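Local coordinates for S-adenosyl-L-methionine-dependent 2-deoxy-scyllo-inosamine dehydrogenase (Bacillus circulans, PDB 4M7S), which catalyses the radical S-adenosylmethionine-dependent two-electron oxidation of 2-deoxy-scyllo-inosamine to amino-dideoxy-scyllo-inosose in butirosin biosynthesis, using two [4Fe-4S] clusters, at residues A[9-14]-A[177-182]; A[15-20]-A[90-95]. All blocks are in the same frame, centred on the assembly; numbering follows the deposited sequence.

Contact 1: A[9-14]-A[177-182]; sequences EVEVNS and VVTVLG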
ATOM      1  N   GLU A   9       0.859   2.150   2.081  1.00 22.24           N
ATOM      2  CA  GLU A   9       0.067   0.928   2.143  1.00 26.06           C
ATOM      3  C   GLU A   9       0.547   0.106   3.316  1.00 26.80           C
ATOM      4  O   GLU A   9       1.729  -0.235   3.382  1.00 27.16           O
ATOM      5  CB  GLU A   9       0.251   0.092   0.874  1.00 28.12           C
ATOM      6  CG  GLU A   9      -0.780   0.309  -0.201  1.00 34.55           C
ATOM      7  CD  GLU A   9      -0.562  -0.606  -1.390  1.00 37.20           C
ATOM      8  OE1 GLU A   9      -0.248  -1.791  -1.167  1.00 38.25           O
ATOM      9  OE2 GLU A   9      -0.688  -0.137  -2.538  1.00 40.96           O
ATOM     10  N   VAL A  10      -0.362  -0.215   4.234  1.00 22.19           N
ATOM     11  CA  VAL A  10       0.004  -0.923   5.456  1.00 23.13           C
ATOM     12  C   VAL A  10      -0.607  -2.327   5.487  1.00 27.84           C
ATOM     13  O   VAL A  10      -1.834  -2.482   5.476  1.00 30.36           O
ATOM     14  CB  VAL A  10      -0.437  -0.135   6.687  1.00 25.53           C
ATOM     15  CG1 VAL A  10       0.119  -0.763   7.958  1.00 26.62           C
ATOM     16  CG2 VAL A  10       0.043   1.316   6.582  1.00 25.17           C
ATOM     17  N   GLU A  11       0.245  -3.346   5.527  1.00 22.30           N
ATOM     18  CA  GLU A  11      -0.227  -4.723   5.632  1.00 24.85           C
ATOM     19  C   GLU A  11      -0.662  -5.035   7.068  1.00 25.59           C
ATOM     20  O   GLU A  11       0.056  -5.715   7.811  1.00 25.10           O
ATOM     21  CB  GLU A  11       0.877  -5.691   5.191  1.00 26.59           C
ATOM     22  CG  GLU A  11       0.397  -7.100   4.867  1.00 28.31           C
ATOM     23  CD  GLU A  11       1.531  -8.017   4.434  1.00 34.94           C
ATOM     24  OE1 GLU A  11       2.692  -7.797   4.870  1.00 31.99           O
ATOM     25  OE2 GLU A  11       1.255  -8.953   3.649  1.00 40.64           O
ATOM     26  N   VAL A  12      -1.835  -4.545   7.466  1.00 21.71           N
ATOM     27  CA  VAL A  12      -2.324  -4.801   8.833  1.00 22.47           C
ATOM     28  C   VAL A  12      -2.656  -6.285   9.054  1.00 23.49           C
ATOM     29  O   VAL A  12      -2.753  -6.752  10.186  1.00 27.41           O
ATOM     30  CB  VAL A  12      -3.513  -3.889   9.212  1.00 22.66           C
ATOM     31  CG1 VAL A  12      -3.121  -2.424   9.033  1.00 21.93           C
ATOM     32  CG2 VAL A  12      -4.750  -4.222   8.367  1.00 22.92           C
ATOM     33  N   ASN A  13      -2.832  -7.027   7.965  1.00 27.15           N
ATOM     34  CA  ASN A  13      -2.872  -8.479   8.062  1.00 29.43           C
ATOM     35  C   ASN A  13      -2.492  -9.095   6.729  1.00 28.08           C
ATOM     36  O   ASN A  13      -2.753  -8.514   5.677  1.00 30.99           O
ATOM     37  CB  ASN A  13      -4.242  -8.971   8.522  1.00 33.54           C
ATOM     38  CG  ASN A  13      -5.282  -8.874   7.443  1.00 35.94           C
ATOM     39  OD1 ASN A  13      -5.669  -7.773   7.048  1.00 37.44           O
ATOM     40  ND2 ASN A  13      -5.751 -10.026   6.953  1.00 37.52           N
ATOM     41  N   SER A  14      -1.886 -10.275   6.767  1.00 28.71           N
ATOM     42  CA  SER A  14      -1.271 -10.836   5.560  1.00 33.20           C
ATOM     43  C   SER A  14      -2.133 -11.887   4.860  1.00 32.78           C
ATOM     44  O   SER A  14      -1.869 -12.245   3.716  1.00 35.14           O
ATOM     45  CB  SER A  14       0.075 -11.452   5.915  1.00 34.06           C
ATOM     46  OG  SER A  14      -0.108 -12.503   6.846  1.00 33.68           O
ATOM     47  N   VAL A 177       5.336   1.009   1.100  1.00 21.55           N
ATOM     48  CA  VAL A 177       4.591  -0.133   1.600  1.00 21.38           C
ATOM     49  C   VAL A 177       5.202  -0.568   2.917  1.00 23.21           C
ATOM     50  O   VAL A 177       6.419  -0.645   3.027  1.00 21.54           O
ATOM     51  CB  VAL A 177       4.650  -1.329   0.622  1.00 22.75           C
ATOM     52  CG1 VAL A 177       3.924  -2.546   1.209  1.00 21.74           C
ATOM     53  CG2 VAL A 177       4.029  -0.958  -0.704  1.00 23.37           C
ATOM     54  N   VAL A 178       4.361  -0.851   3.912  1.00 21.17           N
ATOM     55  CA  VAL A 178       4.816  -1.405   5.188  1.00 20.81           C
ATOM     56  C   VAL A 178       4.175  -2.792   5.377  1.00 23.49           C
ATOM     57  O   VAL A 178       2.952  -2.911   5.388  1.00 22.88           O
ATOM     58  CB  VAL A 178       4.407  -0.486   6.356  1.00 21.30           C
ATOM     59  CG1 VAL A 178       4.805  -1.099   7.707  1.00 17.93           C
ATOM     60  CG2 VAL A 178       4.995   0.905   6.183  1.00 22.27           C
ATOM     61  N   THR A 179       4.999  -3.832   5.504  1.00 23.77           N
ATOM     62  CA  THR A 179       4.519  -5.202   5.606  1.00 22.87           C
ATOM     63  C   THR A 179       4.121  -5.511   7.039  1.00 26.88           C
ATOM     64  O   THR A 179       4.330  -4.671   7.931  1.00 22.46           O
ATOM     65  CB  THR A 179       5.592  -6.213   5.172  1.00 24.94           C
ATOM     66  OG1 THR A 179       6.649  -6.231   6.141  1.00 22.56           O
ATOM     67  CG2 THR A 179       6.149  -5.848   3.780  1.00 23.24           C
ATOM     68  N   VAL A 180       3.571  -6.708   7.265  1.00 26.57           N
ATOM     69  CA  VAL A 180       3.058  -7.063   8.595  1.00 27.52           C
ATOM     70  C   VAL A 180       4.131  -6.975   9.651  1.00 25.69           C
ATOM     71  O   VAL A 180       3.832  -6.723  10.813  1.00 26.90           O
ATOM     72  CB  VAL A 180       2.515  -8.510   8.710  1.00 31.11           C
ATOM     73  CG1 VAL A 180       1.009  -8.511   8.899  1.00 38.01           C
ATOM     74  CG2 VAL A 180       2.978  -9.395   7.564  1.00 30.83           C
ATOM     75  N   LEU A 181       5.372  -7.230   9.243  1.00 24.00           N
ATOM     76  CA  LEU A 181       6.486  -7.269  10.181  1.00 26.33           C
ATOM     77  C   LEU A 181       7.279  -5.959  10.178  1.00 23.11           C
ATOM     78  O   LEU A 181       8.330  -5.860  10.813  1.00 26.72           O
ATOM     79  CB  LEU A 181       7.389  -8.473   9.900  1.00 30.62           C
ATOM     80  CG  LEU A 181       6.722  -9.842  10.064  1.00 35.27           C
ATOM     81  CD1 LEU A 181       7.689 -10.961   9.723  1.00 38.83           C
ATOM     82  CD2 LEU A 181       6.181 -10.014  11.485  1.00 35.45           C
ATOM     83  N   GLY A 182       6.764  -4.955   9.473  1.00 22.42           N
ATOM     84  CA  GLY A 182       7.334  -3.612   9.529  1.00 23.04           C
ATOM     85  C   GLY A 182       8.277  -3.226   8.396  1.00 25.12           C
ATOM     86  O   GLY A 182       8.751  -2.088   8.328  1.00 23.20           O
TER

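Contact 2: A[15-20]-A[90-95]; sequences QCNRTC and YTNGDF. With SF4 (iron/sulfur cluster), chain C.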
ATOM      1  N   GLN A  15      -3.152 -12.395   5.545  1.00 30.77           N
ATOM      2  CA  GLN A  15      -3.987 -13.439   4.952  1.00 32.95           C
ATOM      3  C   GLN A  15      -5.108 -12.819   4.132  1.00 35.44           C
ATOM      4  O   GLN A  15      -5.624 -11.755   4.465  1.00 27.11           O
ATOM      5  CB  GLN A  15      -4.579 -14.395   6.011  1.00 30.29           C
ATOM      6  CG  GLN A  15      -5.361 -15.585   5.397  1.00 70.54           C
ATOM      7  CD  GLN A  15      -5.892 -16.598   6.415  1.00 72.94           C
ATOM      8  OE1 GLN A  15      -6.410 -16.231   7.474  1.00 74.70           O
ATOM      9  NE2 GLN A  15      -5.776 -17.882   6.084  1.00 72.22           N
ATOM     10  N   CYS A  16      -5.465 -13.490   3.048  1.00 36.75           N
ATOM     11  CA  CYS A  16      -6.694 -13.190   2.336  1.00 36.00           C
ATOM     12  C   CYS A  16      -7.561 -14.440   2.271  1.00 34.71           C
ATOM     13  O   CYS A  16      -7.038 -15.556   2.234  1.00 31.43           O
ATOM     14  CB  CYS A  16      -6.398 -12.718   0.921  1.00 35.19           C
ATOM     15  SG  CYS A  16      -7.924 -12.447   0.034  1.00 31.86           S
ATOM     16  N   ASN A  17      -8.879 -14.260   2.244  1.00 32.57           N
ATOM     17  CA  ASN A  17      -9.792 -15.403   2.237  1.00 34.17           C
ATOM     18  C   ASN A  17      -9.897 -16.059   0.863  1.00 33.16           C
ATOM     19  O   ASN A  17     -10.389 -17.181   0.735  1.00 34.90           O
ATOM     20  CB  ASN A  17     -11.183 -15.005   2.737  1.00 33.12           C
ATOM     21  CG  ASN A  17     -11.815 -13.914   1.897  1.00 32.06           C
ATOM     22  OD1 ASN A  17     -11.330 -12.779   1.862  1.00 30.52           O
ATOM     23  ND2 ASN A  17     -12.909 -14.252   1.213  1.00 33.29           N
ATOM     24  N   ARG A  18      -9.434 -15.357  -0.165  1.00 33.84           N
ATOM     25  CA  ARG A  18      -9.505 -15.910  -1.512  1.00 37.62           C
ATOM     26  C   ARG A  18      -8.184 -16.533  -1.953  1.00 36.62           C
ATOM     27  O   ARG A  18      -7.154 -16.386  -1.288  1.00 33.41           O
ATOM     28  CB  ARG A  18     -10.004 -14.861  -2.514  1.00 39.38           C
ATOM     29  CG  ARG A  18     -11.505 -14.637  -2.411  1.00 41.52           C
ATOM     30  CD  ARG A  18     -12.052 -13.711  -3.472  1.00 43.26           C
ATOM     31  NE  ARG A  18     -13.463 -13.420  -3.230  1.00 46.72           N
ATOM     32  CZ  ARG A  18     -14.472 -14.171  -3.661  1.00 53.31           C
ATOM     33  NH1 ARG A  18     -14.240 -15.268  -4.374  1.00 55.82           N
ATOM     34  NH2 ARG A  18     -15.722 -13.825  -3.382  1.00 55.59           N
ATOM     35  N   THR A  19      -8.229 -17.229  -3.082  1.00 39.14           N
ATOM     36  CA  THR A  19      -7.113 -18.045  -3.528  1.00 39.96           C
ATOM     37  C   THR A  19      -6.762 -17.741  -4.976  1.00 38.63           C
ATOM     38  O   THR A  19      -6.310 -18.623  -5.695  1.00 36.41           O
ATOM     39  CB  THR A  19      -7.479 -19.532  -3.422  1.00 44.24           C
ATOM     40  OG1 THR A  19      -8.683 -19.770  -4.163  1.00 46.14           O
ATOM     41  CG2 THR A  19      -7.703 -19.932  -1.960  1.00 42.45           C
ATOM     42  N   CYS A  20      -6.963 -16.491  -5.392  1.00 35.56           N
ATOM     43  CA  CYS A  20      -6.823 -16.111  -6.801  1.00 36.15           C
ATOM     44  C   CYS A  20      -5.484 -16.552  -7.392  1.00 34.56           C
ATOM     45  O   CYS A  20      -4.414 -16.170  -6.905  1.00 33.82           O
ATOM     46  CB  CYS A  20      -7.012 -14.604  -6.967  1.00 32.19           C
ATOM     47  SG  CYS A  20      -8.554 -13.990  -6.238  1.00 34.01           S
ATOM     48  N   TYR A  90      -9.196  -1.066   0.450  1.00 20.83           N
ATOM     49  CA  TYR A  90      -9.274  -1.898  -0.742  1.00 23.88           C
ATOM     50  C   TYR A  90      -9.656  -3.304  -0.267  1.00 25.87           C
ATOM     51  O   TYR A  90      -8.928  -3.918   0.517  1.00 24.75           O
ATOM     52  CB  TYR A  90      -7.934  -1.923  -1.464  1.00 25.01           C
ATOM     53  CG  TYR A  90      -7.484  -0.581  -2.026  1.00 32.28           C
ATOM     54  CD1 TYR A  90      -6.934   0.397  -1.206  1.00 36.10           C
ATOM     55  CD2 TYR A  90      -7.592  -0.309  -3.379  1.00 37.09           C
ATOM     56  CE1 TYR A  90      -6.505   1.616  -1.721  1.00 39.90           C
ATOM     57  CE2 TYR A  90      -7.163   0.903  -3.906  1.00 42.70           C
ATOM     58  CZ  TYR A  90      -6.626   1.859  -3.072  1.00 44.74           C
ATOM     59  OH  TYR A  90      -6.204   3.062  -3.590  1.00 50.72           O
ATOM     60  N   THR A  91     -10.796  -3.811  -0.728  1.00 25.51           N
ATOM     61  CA  THR A  91     -11.319  -5.066  -0.184  1.00 25.32           C
ATOM     62  C   THR A  91     -11.958  -5.943  -1.262  1.00 23.86           C
ATOM     63  O   THR A  91     -12.478  -5.418  -2.244  1.00 26.32           O
ATOM     64  CB  THR A  91     -12.343  -4.770   0.939  1.00 23.46           C
ATOM     65  OG1 THR A  91     -12.875  -5.999   1.452  1.00 22.04           O
ATOM     66  CG2 THR A  91     -13.486  -3.890   0.414  1.00 23.07           C
ATOM     67  N   ASN A  92     -11.921  -7.270  -1.096  1.00 23.52           N
ATOM     68  CA  ASN A  92     -12.648  -8.143  -2.018  1.00 25.88           C
ATOM     69  C   ASN A  92     -14.150  -8.122  -1.764  1.00 27.31           C
ATOM     70  O   ASN A  92     -14.923  -8.688  -2.541  1.00 28.10           O
ATOM     71  CB  ASN A  92     -12.123  -9.590  -2.035  1.00 27.71           C
ATOM     72  CG  ASN A  92     -12.148 -10.255  -0.668  1.00 24.52           C
ATOM     73  OD1 ASN A  92     -13.028  -9.991   0.162  1.00 25.50           O
ATOM     74  ND2 ASN A  92     -11.163 -11.120  -0.421  1.00 25.45           N
ATOM     75  N   GLY A  93     -14.552  -7.488  -0.665  1.00 25.00           N
ATOM     76  CA  GLY A  93     -15.962  -7.295  -0.360  1.00 25.37           C
ATOM     77  C   GLY A  93     -16.664  -8.423   0.389  1.00 27.16           C
ATOM     78  O   GLY A  93     -17.778  -8.229   0.875  1.00 28.74           O
ATOM     79  N   ASP A  94     -16.032  -9.592   0.495  1.00 24.91           N
ATOM     80  CA  ASP A  94     -16.708 -10.759   1.073  1.00 28.01           C
ATOM     81  C   ASP A  94     -17.095 -10.580   2.547  1.00 28.66           C
ATOM     82  O   ASP A  94     -17.963 -11.286   3.062  1.00 32.07           O
ATOM     83  CB  ASP A  94     -15.844 -12.009   0.921  1.00 27.39           C
ATOM     84  CG  ASP A  94     -15.516 -12.316  -0.527  1.00 32.79           C
ATOM     85  OD1 ASP A  94     -16.298 -11.909  -1.413  1.00 34.57           O
ATOM     86  OD2 ASP A  94     -14.478 -12.965  -0.775  1.00 33.04           O
ATOM     87  N   PHE A  95     -16.424  -9.652   3.221  1.00 23.92           N
ATOM     88  CA  PHE A  95     -16.700  -9.358   4.624  1.00 24.65           C
ATOM     89  C   PHE A  95     -17.384  -8.007   4.829  1.00 23.88           C
ATOM     90  O   PHE A  95     -17.696  -7.633   5.958  1.00 27.02           O
ATOM     91  CB  PHE A  95     -15.405  -9.407   5.442  1.00 23.91           C
ATOM     92  CG  PHE A  95     -14.875 -10.796   5.648  1.00 23.80           C
ATOM     93  CD1 PHE A  95     -15.267 -11.540   6.746  1.00 24.47           C
ATOM     94  CD2 PHE A  95     -13.990 -11.357   4.740  1.00 26.86           C
ATOM     95  CE1 PHE A  95     -14.787 -12.832   6.942  1.00 28.69           C
ATOM     96  CE2 PHE A  95     -13.507 -12.646   4.921  1.00 31.04           C
ATOM     97  CZ  PHE A  95     -13.909 -13.387   6.027  1.00 30.34           C
TER
HETATM   98 FE1  SF4 C 502      -7.035 -11.954  -2.151  1.00 28.73          FE
HETATM   99 FE2  SF4 C 502      -7.544 -12.532  -4.699  1.00 28.21          FE
HETATM  100 FE3  SF4 C 502      -5.101 -11.749  -4.009  1.00 31.04          FE
HETATM  101 FE4  SF4 C 502      -7.121  -9.940  -3.937  1.00 32.45          FE
HETATM  102  S1  SF4 C 502      -6.268 -10.954  -5.812  1.00 29.64           S
HETATM  103  S2  SF4 C 502      -5.525 -10.235  -2.323  1.00 32.88           S
HETATM  104  S3  SF4 C 502      -8.894 -11.279  -3.319  1.00 28.53           S
HETATM  105  S4  SF4 C 502      -6.123 -13.714  -3.345  1.00 26.58           S

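Contact 1: A[9-14]-A[177-182]
Glu11 reaches across to the backbone of Val180 and receives its N-H on OE1 at 2.8 Å, on the anti side of the carboxylate and 22° out of its plane. The reach comes from an extended chain: CG lies anti to the backbone N (chi1 -163°), and CD continues straight on. Val180 straddles this glutamate. Its CG2 lies 3.1 Å from Glu11 OE1, while CG1 packs just as tightly, 3.1 Å from Glu11 O. Thr179 CB also lies against Glu11 OE1, at 3.3 Å. Ser14 adds its CB to the packing, against Val180 CG2 at 3.9 Å, while its OG bonds away to Thr33 O.

Just before this side-chain grip, strand 7-10 of the radical SAM core pairs in parallel with strand 175-178, which belongs to the region that carries the auxiliary cluster. Val178 N donates to Glu9 O at 2.8 Å, and Glu11 N to Val178 O at 2.7 Å. Val10 and Val178 share one face of the sheet, where Val10 packs on Tyr41 and Leu44 of helix 38-50; Glu9 and Val177 share the other, and there Val177 meets Leu185. Regular pairing ends here, with an inverse gamma turn centred on Glu11 in one segment and, in the other, a type I turn from Thr179 to Gly182 that reverses the chain into strand 183-185.

Contact 2: A[15-20]-A[90-95]
Arg18 and Asp94 form a two-pronged salt bridge: NE lies 2.7 Å from OD2, and NH2 donates to OD1 at 2.8 Å. The Arg18 chain is extended from CG to NE, which brings NE up to that oxygen. The carboxylate is not coplanar with the guanidinium; the two planes stand 61° apart, with OD1 at the guanidinium edge. Arg18 belongs to the CX3CX2C motif of radical SAM enzymes, in which Cys16 and Cys20 bind two irons of the [4Fe-4S] cluster, Cys23 being the third cysteine.

Asn17, the next residue back, spans two partners with one amide. Its ND2 donates to the anti lone pair of Asp94 OD2 at 2.8 Å, so that this oxygen is held by Asn17 as well as by Arg18. Its OD1 accepts from Asn92 ND2, also at 2.8 Å, the two amides meeting tip to tip with their planes 81° apart. Asn92 is held in turn by an Asx turn, its OD1 taking the N-H of Asp94, so one loop presents both partners together. From there Asn92 ND2 also sits 3.5 Å from Cys16 SG and close to S3 of the cluster. The Cys16 sulphur, bound to FE1, accepts a nearly straight N-H bond from Arg18 N, with N and SG 3.3 Å apart.

On the cluster side, Arg18 CB and CD lie near S3, and its NH1 makes a weak bond to Ala118 O. Farther out, Phe95 closes the packing with its ring edge: CE2 lies 3.7 Å from Asn17 CG, with the ring turned 86° from the amide plane.

How the contacts relate
From the N terminus, strand 7-10 enters contact 1 and the chain runs straight on from Ser14 into Gln15, the first residue of contact 2. There the cluster-binding loop meets the end of strand 86-91, closing a loop that takes in helix 38-50, strand 56-58 and helix 71-81. Contact 1 closes much later, when strand 175-178 returns beside strand 7-10, so the loop of contact 2 falls wholly within the larger one. Both reach the same sheet, their centres about 16 Å apart. Glu64 bridges the region between them, its backbone bonding Asn13 and Gln15 and its carboxylate Thr91 and Asn92. Contact 1 ties in the auxiliary-cluster region; contact 2 stays within the radical SAM domain.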